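Local coordinates for pentacotripeptide-repeat region of PRORP domain-containing protein (Brachypodium distachyon, PDB 4ME2) that probably binds RNA, including group II intron RNA in the chloroplast, through a row of helix-turn-helix pentatricopeptide repeats, at residues D117-S130 / Y169-K181. Numbering follows the deposited sequence.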
ATOM      1  N   ASP A 117      -2.841  -6.635   3.636  1.00 27.42           N
ATOM      2  CA  ASP A 117      -3.937  -5.882   4.215  1.00 27.14           C
ATOM      3  C   ASP A 117      -3.908  -4.498   3.578  1.00 26.58           C
ATOM      4  O   ASP A 117      -3.020  -3.699   3.882  1.00 25.27           O
ATOM      5  CB  ASP A 117      -3.779  -5.800   5.739  1.00 28.60           C
ATOM      6  CG  ASP A 117      -4.860  -4.964   6.410  1.00 29.28           C
ATOM      7  OD1 ASP A 117      -5.860  -4.599   5.759  1.00 30.17           O
ATOM      8  OD2 ASP A 117      -4.704  -4.672   7.614  1.00 31.22           O
ATOM      9  N   PRO A 118      -4.865  -4.218   2.675  1.00 25.89           N
ATOM     10  CA  PRO A 118      -4.894  -2.905   2.033  1.00 25.55           C
ATOM     11  C   PRO A 118      -5.076  -1.760   3.026  1.00 24.86           C
ATOM     12  O   PRO A 118      -4.678  -0.636   2.737  1.00 23.59           O
ATOM     13  CB  PRO A 118      -6.103  -2.991   1.092  1.00 26.34           C
ATOM     14  CG  PRO A 118      -6.323  -4.448   0.873  1.00 25.97           C
ATOM     15  CD  PRO A 118      -5.910  -5.117   2.145  1.00 26.73           C
ATOM     16  N   GLU A 119      -5.678  -2.036   4.178  1.00 24.72           N
ATOM     17  CA  GLU A 119      -5.873  -1.002   5.188  1.00 25.04           C
ATOM     18  C   GLU A 119      -4.546  -0.619   5.849  1.00 23.58           C
ATOM     19  O   GLU A 119      -4.324   0.552   6.165  1.00 22.94           O
ATOM     20  CB  GLU A 119      -6.929  -1.425   6.222  1.00 27.48           C
ATOM     21  CG  GLU A 119      -7.344  -0.306   7.165  1.00 29.27           C
ATOM     22  CD  GLU A 119      -8.678  -0.554   7.843  1.00 31.33           C
ATOM     23  OE1 GLU A 119      -9.286  -1.622   7.611  1.00 32.93           O
ATOM     24  OE2 GLU A 119      -9.120   0.326   8.608  1.00 32.13           O
ATOM     25  N   LEU A 120      -3.662  -1.595   6.040  1.00 22.44           N
ATOM     26  CA  LEU A 120      -2.328  -1.305   6.556  1.00 21.70           C
ATOM     27  C   LEU A 120      -1.578  -0.467   5.526  1.00 20.88           C
ATOM     28  O   LEU A 120      -0.939   0.541   5.863  1.00 20.07           O
ATOM     29  CB  LEU A 120      -1.557  -2.592   6.852  1.00 22.32           C
ATOM     30  CG  LEU A 120      -0.112  -2.393   7.325  1.00 22.07           C
ATOM     31  CD1 LEU A 120      -0.047  -1.485   8.551  1.00 22.66           C
ATOM     32  CD2 LEU A 120       0.546  -3.735   7.608  1.00 22.71           C
ATOM     33  N   TYR A 121      -1.672  -0.872   4.266  1.00 19.88           N
ATOM     34  CA  TYR A 121      -1.071  -0.074   3.201  1.00 19.30           C
ATOM     35  C   TYR A 121      -1.637   1.351   3.189  1.00 19.16           C
ATOM     36  O   TYR A 121      -0.900   2.316   2.976  1.00 17.77           O
ATOM     37  CB  TYR A 121      -1.240  -0.738   1.832  1.00 19.51           C
ATOM     38  CG  TYR A 121      -0.523  -2.067   1.677  1.00 19.51           C
ATOM     39  CD1 TYR A 121       0.598  -2.392   2.456  1.00 19.50           C
ATOM     40  CD2 TYR A 121      -0.964  -3.002   0.741  1.00 19.98           C
ATOM     41  CE1 TYR A 121       1.252  -3.609   2.300  1.00 19.70           C
ATOM     42  CE2 TYR A 121      -0.314  -4.219   0.577  1.00 19.79           C
ATOM     43  CZ  TYR A 121       0.785  -4.525   1.356  1.00 19.27           C
ATOM     44  OH  TYR A 121       1.425  -5.739   1.189  1.00 19.73           O
ATOM     45  N   ALA A 122      -2.944   1.482   3.417  1.00 19.11           N
ATOM     46  CA  ALA A 122      -3.576   2.796   3.462  1.00 19.35           C
ATOM     47  C   ALA A 122      -2.938   3.674   4.532  1.00 19.57           C
ATOM     48  O   ALA A 122      -2.723   4.863   4.305  1.00 19.67           O
ATOM     49  CB  ALA A 122      -5.081   2.675   3.687  1.00 19.77           C
ATOM     50  N   THR A 123      -2.617   3.082   5.682  1.00 19.72           N
ATOM     51  CA  THR A 123      -1.962   3.814   6.768  1.00 19.89           C
ATOM     52  C   THR A 123      -0.569   4.327   6.369  1.00 19.45           C
ATOM     53  O   THR A 123      -0.208   5.467   6.682  1.00 19.78           O
ATOM     54  CB  THR A 123      -1.928   2.982   8.063  1.00 20.90           C
ATOM     55  OG1 THR A 123      -3.275   2.801   8.523  1.00 22.67           O
ATOM     56  CG2 THR A 123      -1.128   3.697   9.149  1.00 22.30           C
ATOM     57  N   PHE A 124       0.199   3.505   5.658  1.00 18.50           N
ATOM     58  CA  PHE A 124       1.494   3.955   5.148  1.00 18.30           C
ATOM     59  C   PHE A 124       1.343   5.068   4.115  1.00 18.29           C
ATOM     60  O   PHE A 124       2.172   5.970   4.045  1.00 17.97           O
ATOM     61  CB  PHE A 124       2.303   2.781   4.593  1.00 18.63           C
ATOM     62  CG  PHE A 124       3.084   2.050   5.640  1.00 19.29           C
ATOM     63  CD1 PHE A 124       4.393   2.421   5.927  1.00 20.04           C
ATOM     64  CD2 PHE A 124       2.506   1.013   6.371  1.00 19.37           C
ATOM     65  CE1 PHE A 124       5.121   1.760   6.906  1.00 19.95           C
ATOM     66  CE2 PHE A 124       3.232   0.348   7.355  1.00 20.28           C
ATOM     67  CZ  PHE A 124       4.541   0.726   7.621  1.00 20.49           C
ATOM     68  N   VAL A 125       0.279   5.017   3.320  1.00 17.77           N
ATOM     69  CA  VAL A 125       0.037   6.069   2.339  1.00 18.12           C
ATOM     70  C   VAL A 125      -0.271   7.398   3.032  1.00 19.04           C
ATOM     71  O   VAL A 125       0.342   8.428   2.725  1.00 19.36           O
ATOM     72  CB  VAL A 125      -1.104   5.706   1.364  1.00 17.52           C
ATOM     73  CG1 VAL A 125      -1.423   6.879   0.445  1.00 17.71           C
ATOM     74  CG2 VAL A 125      -0.733   4.482   0.535  1.00 17.45           C
ATOM     75  N   SER A 126      -1.224   7.366   3.961  1.00 19.98           N
ATOM     76  CA  SER A 126      -1.669   8.570   4.669  1.00 20.63           C
ATOM     77  C   SER A 126      -0.581   9.211   5.531  1.00 20.65           C
ATOM     78  O   SER A 126      -0.567  10.431   5.713  1.00 21.45           O
ATOM     79  CB  SER A 126      -2.902   8.253   5.517  1.00 21.42           C
ATOM     80  OG  SER A 126      -3.978   7.864   4.679  1.00 24.42           O
ATOM     81  N   SER A 127       0.325   8.388   6.047  1.00 20.25           N
ATOM     82  CA  SER A 127       1.396   8.856   6.924  1.00 20.11           C
ATOM     83  C   SER A 127       2.657   9.244   6.159  1.00 20.11           C
ATOM     84  O   SER A 127       3.616   9.730   6.763  1.00 20.73           O
ATOM     85  CB  SER A 127       1.719   7.803   7.995  1.00 20.88           C
ATOM     86  OG  SER A 127       2.264   6.620   7.422  1.00 20.02           O
ATOM     87  N   SER A 128       2.670   9.039   4.843  1.00 20.10           N
ATOM     88  CA  SER A 128       3.836   9.432   4.051  1.00 20.70           C
ATOM     89  C   SER A 128       3.893  10.948   3.988  1.00 21.74           C
ATOM     90  O   SER A 128       2.857  11.602   4.047  1.00 22.00           O
ATOM     91  CB  SER A 128       3.793   8.850   2.636  1.00 20.17           C
ATOM     92  OG  SER A 128       2.738   9.392   1.867  1.00 20.20           O
ATOM     93  N   PRO A 129       5.104  11.512   3.881  1.00 23.10           N
ATOM     94  CA  PRO A 129       5.230  12.968   3.751  1.00 24.66           C
ATOM     95  C   PRO A 129       4.673  13.462   2.417  1.00 25.12           C
ATOM     96  O   PRO A 129       5.037  12.932   1.370  1.00 25.34           O
ATOM     97  CB  PRO A 129       6.745  13.204   3.801  1.00 24.89           C
ATOM     98  CG  PRO A 129       7.337  11.949   4.348  1.00 25.18           C
ATOM     99  CD  PRO A 129       6.413  10.840   3.954  1.00 23.75           C
ATOM    100  N   SER A 130       3.794  14.465   2.461  1.00 26.64           N
ATOM    101  CA  SER A 130       3.202  15.042   1.250  1.00 27.43           C
ATOM    102  C   SER A 130       4.230  15.825   0.437  1.00 28.18           C
ATOM    103  O   SER A 130       5.177  16.373   0.993  1.00 28.64           O
ATOM    104  CB  SER A 130       2.047  15.980   1.605  1.00 28.01           C
ATOM    105  OG  SER A 130       0.909  15.273   2.066  1.00 28.36           O
ATOM    106  N   TYR A 169     -14.292  -2.527   1.425  1.00 29.14           N
ATOM    107  CA  TYR A 169     -14.122  -1.427   2.370  1.00 28.91           C
ATOM    108  C   TYR A 169     -12.644  -1.080   2.556  1.00 27.92           C
ATOM    109  O   TYR A 169     -12.258   0.086   2.478  1.00 27.14           O
ATOM    110  CB  TYR A 169     -14.778  -1.751   3.717  1.00 30.12           C
ATOM    111  CG  TYR A 169     -14.471  -0.744   4.797  1.00 30.80           C
ATOM    112  CD1 TYR A 169     -15.211   0.434   4.914  1.00 31.63           C
ATOM    113  CD2 TYR A 169     -13.437  -0.967   5.704  1.00 31.85           C
ATOM    114  CE1 TYR A 169     -14.925   1.362   5.901  1.00 33.08           C
ATOM    115  CE2 TYR A 169     -13.146  -0.045   6.695  1.00 32.71           C
ATOM    116  CZ  TYR A 169     -13.893   1.113   6.790  1.00 33.18           C
ATOM    117  OH  TYR A 169     -13.604   2.028   7.773  1.00 35.62           O
ATOM    118  N   LYS A 170     -11.825  -2.097   2.791  1.00 27.84           N
ATOM    119  CA  LYS A 170     -10.392  -1.888   2.958  1.00 27.22           C
ATOM    120  C   LYS A 170      -9.737  -1.445   1.653  1.00 26.03           C
ATOM    121  O   LYS A 170      -8.852  -0.585   1.658  1.00 24.35           O
ATOM    122  CB  LYS A 170      -9.727  -3.152   3.495  1.00 28.61           C
ATOM    123  CG  LYS A 170     -10.119  -3.478   4.924  1.00 29.64           C
ATOM    124  CD  LYS A 170      -9.552  -4.819   5.352  1.00 31.46           C
ATOM    125  CE  LYS A 170      -9.151  -4.791   6.817  1.00 33.06           C
ATOM    126  NZ  LYS A 170      -8.610  -6.114   7.240  1.00 35.32           N
ATOM    127  N   LEU A 171     -10.171  -2.020   0.537  1.00 24.98           N
ATOM    128  CA  LEU A 171      -9.651  -1.604  -0.764  1.00 24.15           C
ATOM    129  C   LEU A 171      -9.970  -0.134  -1.024  1.00 23.52           C
ATOM    130  O   LEU A 171      -9.137   0.611  -1.557  1.00 22.17           O
ATOM    131  CB  LEU A 171     -10.218  -2.478  -1.884  1.00 25.01           C
ATOM    132  CG  LEU A 171      -9.579  -2.283  -3.261  1.00 25.17           C
ATOM    133  CD1 LEU A 171      -8.161  -2.838  -3.282  1.00 26.38           C
ATOM    134  CD2 LEU A 171     -10.433  -2.923  -4.346  1.00 26.81           C
ATOM    135  N   THR A 172     -11.171   0.289  -0.635  1.00 23.44           N
ATOM    136  CA  THR A 172     -11.595   1.670  -0.859  1.00 23.28           C
ATOM    137  C   THR A 172     -10.800   2.630   0.027  1.00 22.76           C
ATOM    138  O   THR A 172     -10.491   3.753  -0.382  1.00 21.96           O
ATOM    139  CB  THR A 172     -13.118   1.849  -0.653  1.00 23.68           C
ATOM    140  OG1 THR A 172     -13.824   0.949  -1.521  1.00 24.12           O
ATOM    141  CG2 THR A 172     -13.543   3.278  -0.991  1.00 24.21           C
ATOM    142  N   ARG A 173     -10.471   2.180   1.237  1.00 23.08           N
ATOM    143  CA  ARG A 173      -9.628   2.951   2.151  1.00 23.15           C
ATOM    144  C   ARG A 173      -8.269   3.250   1.532  1.00 21.11           C
ATOM    145  O   ARG A 173      -7.778   4.376   1.629  1.00 20.81           O
ATOM    146  CB  ARG A 173      -9.421   2.213   3.475  1.00 25.50           C
ATOM    147  CG  ARG A 173     -10.599   2.301   4.430  1.00 29.03           C
ATOM    148  CD  ARG A 173     -10.209   1.938   5.856  1.00 31.62           C
ATOM    149  NE  ARG A 173      -9.378   2.958   6.499  1.00 33.89           N
ATOM    150  CZ  ARG A 173      -9.830   4.120   6.966  1.00 35.17           C
ATOM    151  NH1 ARG A 173     -11.115   4.441   6.858  1.00 35.95           N
ATOM    152  NH2 ARG A 173      -8.989   4.974   7.537  1.00 36.30           N
ATOM    153  N   LEU A 174      -7.666   2.239   0.910  1.00 20.40           N
ATOM    154  CA  LEU A 174      -6.390   2.425   0.219  1.00 19.30           C
ATOM    155  C   LEU A 174      -6.533   3.414  -0.940  1.00 18.97           C
ATOM    156  O   LEU A 174      -5.698   4.311  -1.110  1.00 17.95           O
ATOM    157  CB  LEU A 174      -5.834   1.086  -0.266  1.00 19.27           C
ATOM    158  CG  LEU A 174      -4.590   1.155  -1.160  1.00 18.61           C
ATOM    159  CD1 LEU A 174      -3.422   1.838  -0.458  1.00 18.63           C
ATOM    160  CD2 LEU A 174      -4.187  -0.241  -1.608  1.00 18.65           C
ATOM    161  N   VAL A 175      -7.598   3.266  -1.722  1.00 19.29           N
ATOM    162  CA  VAL A 175      -7.815   4.140  -2.874  1.00 19.32           C
ATOM    163  C   VAL A 175      -8.065   5.588  -2.421  1.00 19.10           C
ATOM    164  O   VAL A 175      -7.531   6.528  -3.003  1.00 18.51           O
ATOM    165  CB  VAL A 175      -8.958   3.623  -3.782  1.00 19.81           C
ATOM    166  CG1 VAL A 175      -9.364   4.690  -4.783  1.00 19.97           C
ATOM    167  CG2 VAL A 175      -8.538   2.343  -4.498  1.00 20.22           C
ATOM    168  N   ARG A 176      -8.872   5.757  -1.373  1.00 19.26           N
ATOM    169  CA  ARG A 176      -9.088   7.068  -0.747  1.00 19.90           C
ATOM    170  C   ARG A 176      -7.765   7.701  -0.323  1.00 18.75           C
ATOM    171  O   ARG A 176      -7.519   8.890  -0.547  1.00 18.62           O
ATOM    172  CB  ARG A 176      -9.935   6.908   0.517  1.00 22.66           C
ATOM    173  CG  ARG A 176     -11.375   7.379   0.449  1.00 26.42           C
ATOM    174  CD  ARG A 176     -12.052   7.140   1.802  1.00 28.21           C
ATOM    175  NE  ARG A 176     -11.835   8.227   2.759  1.00 31.14           N
ATOM    176  CZ  ARG A 176     -12.319   8.249   3.999  1.00 32.50           C
ATOM    177  NH1 ARG A 176     -13.048   7.238   4.451  1.00 34.27           N
ATOM    178  NH2 ARG A 176     -12.072   9.280   4.793  1.00 34.16           N
ATOM    179  N   ALA A 177      -6.925   6.896   0.320  1.00 18.65           N
ATOM    180  CA  ALA A 177      -5.658   7.402   0.837  1.00 18.14           C
ATOM    181  C   ALA A 177      -4.759   7.832  -0.314  1.00 18.18           C
ATOM    182  O   ALA A 177      -4.132   8.887  -0.254  1.00 18.27           O
ATOM    183  CB  ALA A 177      -4.969   6.360   1.710  1.00 18.16           C
ATOM    184  N   LEU A 178      -4.716   7.028  -1.372  1.00 17.76           N
ATOM    185  CA  LEU A 178      -3.867   7.348  -2.520  1.00 17.52           C
ATOM    186  C   LEU A 178      -4.302   8.646  -3.194  1.00 18.26           C
ATOM    187  O   LEU A 178      -3.473   9.496  -3.513  1.00 18.19           O
ATOM    188  CB  LEU A 178      -3.865   6.204  -3.532  1.00 17.19           C
ATOM    189  CG  LEU A 178      -3.133   4.933  -3.093  1.00 16.71           C
ATOM    190  CD1 LEU A 178      -3.484   3.761  -4.000  1.00 17.07           C
ATOM    191  CD2 LEU A 178      -1.630   5.166  -3.058  1.00 17.36           C
ATOM    192  N   VAL A 179      -5.602   8.796  -3.414  1.00 17.95           N
ATOM    193  CA  VAL A 179      -6.121  10.006  -4.037  1.00 19.19           C
ATOM    194  C   VAL A 179      -5.824  11.242  -3.171  1.00 19.02           C
ATOM    195  O   VAL A 179      -5.325  12.250  -3.678  1.00 19.61           O
ATOM    196  CB  VAL A 179      -7.616   9.867  -4.374  1.00 19.85           C
ATOM    197  CG1 VAL A 179      -8.218  11.221  -4.670  1.00 21.04           C
ATOM    198  CG2 VAL A 179      -7.794   8.922  -5.564  1.00 20.05           C
ATOM    199  N   ALA A 180      -6.082  11.154  -1.869  1.00 19.28           N
ATOM    200  CA  ALA A 180      -5.789  12.278  -0.970  1.00 19.26           C
ATOM    201  C   ALA A 180      -4.302  12.676  -0.984  1.00 20.04           C
ATOM    202  O   ALA A 180      -3.970  13.863  -0.907  1.00 20.12           O
ATOM    203  CB  ALA A 180      -6.273  11.986   0.450  1.00 19.44           C
ATOM    204  N   LYS A 181      -3.422  11.684  -1.106  1.00 19.74           N
ATOM    205  CA  LYS A 181      -1.979  11.924  -1.145  1.00 20.36           C
ATOM    206  C   LYS A 181      -1.477  12.371  -2.506  1.00 20.53           C
ATOM    207  O   LYS A 181      -0.281  12.620  -2.669  1.00 21.89           O
ATOM    208  CB  LYS A 181      -1.214  10.679  -0.710  1.00 20.99           C
ATOM    209  CG  LYS A 181      -0.990  10.613   0.780  1.00 22.45           C
ATOM    210  CD  LYS A 181      -0.016  11.687   1.226  1.00 22.65           C
ATOM    211  CE  LYS A 181      -0.077  11.814   2.727  1.00 23.72           C
ATOM    212  NZ  LYS A 181       0.676  12.998   3.210  1.00 23.97           N
TER
HETATM  213  O   HOH W   1      -6.533   2.978   7.081  1.00 45.37           O
HETATM  214  O   HOH W   2      -3.833   9.894   2.413  1.00 23.31           O
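Lys181 NZ is gripped by two oxygens from the extended segment after helix 118-126: it donates to Ser130 OG at 2.6 Å and to Ser128 O at 2.7 Å, the latter nearly head-on (C=O...N 159°). A bend at chi2 (-69°) lays the lysine chain beneath the last helical turn, its CG 3.2 Å from Val125 O. With an alanine here, the Ser128 carbonyl and Ser130 hydroxyl would probably lose their shared donor and that segment its tie to the neighbouring helix. Further along, the helices run nearly parallel, axes 7.8 Å apart, and Leu174 pushes as a knob into the hole made by Pro118, Tyr121, Ala122 and Val125. Ala122 and Ala177 allow this close approach, and Val125 sets CG1 over Ala177, CG2 against Leu178 CD2. Phe146 of helix 133-151 also packs against Leu174 and Pro118. At the other end Asp117 OD1 caps its own helix through Glu119 N and faces Lys170 NZ at 3.5 Å, while Glu119 OE2 pairs with Arg173 NE at 3.4 Å from well out of the guanidinium plane, by charge alone. An apolar seam between charged pairs and a buttoned lysine holds the two helices side by side, consistent with the stacked helices of a pentatricopeptide-repeat protein.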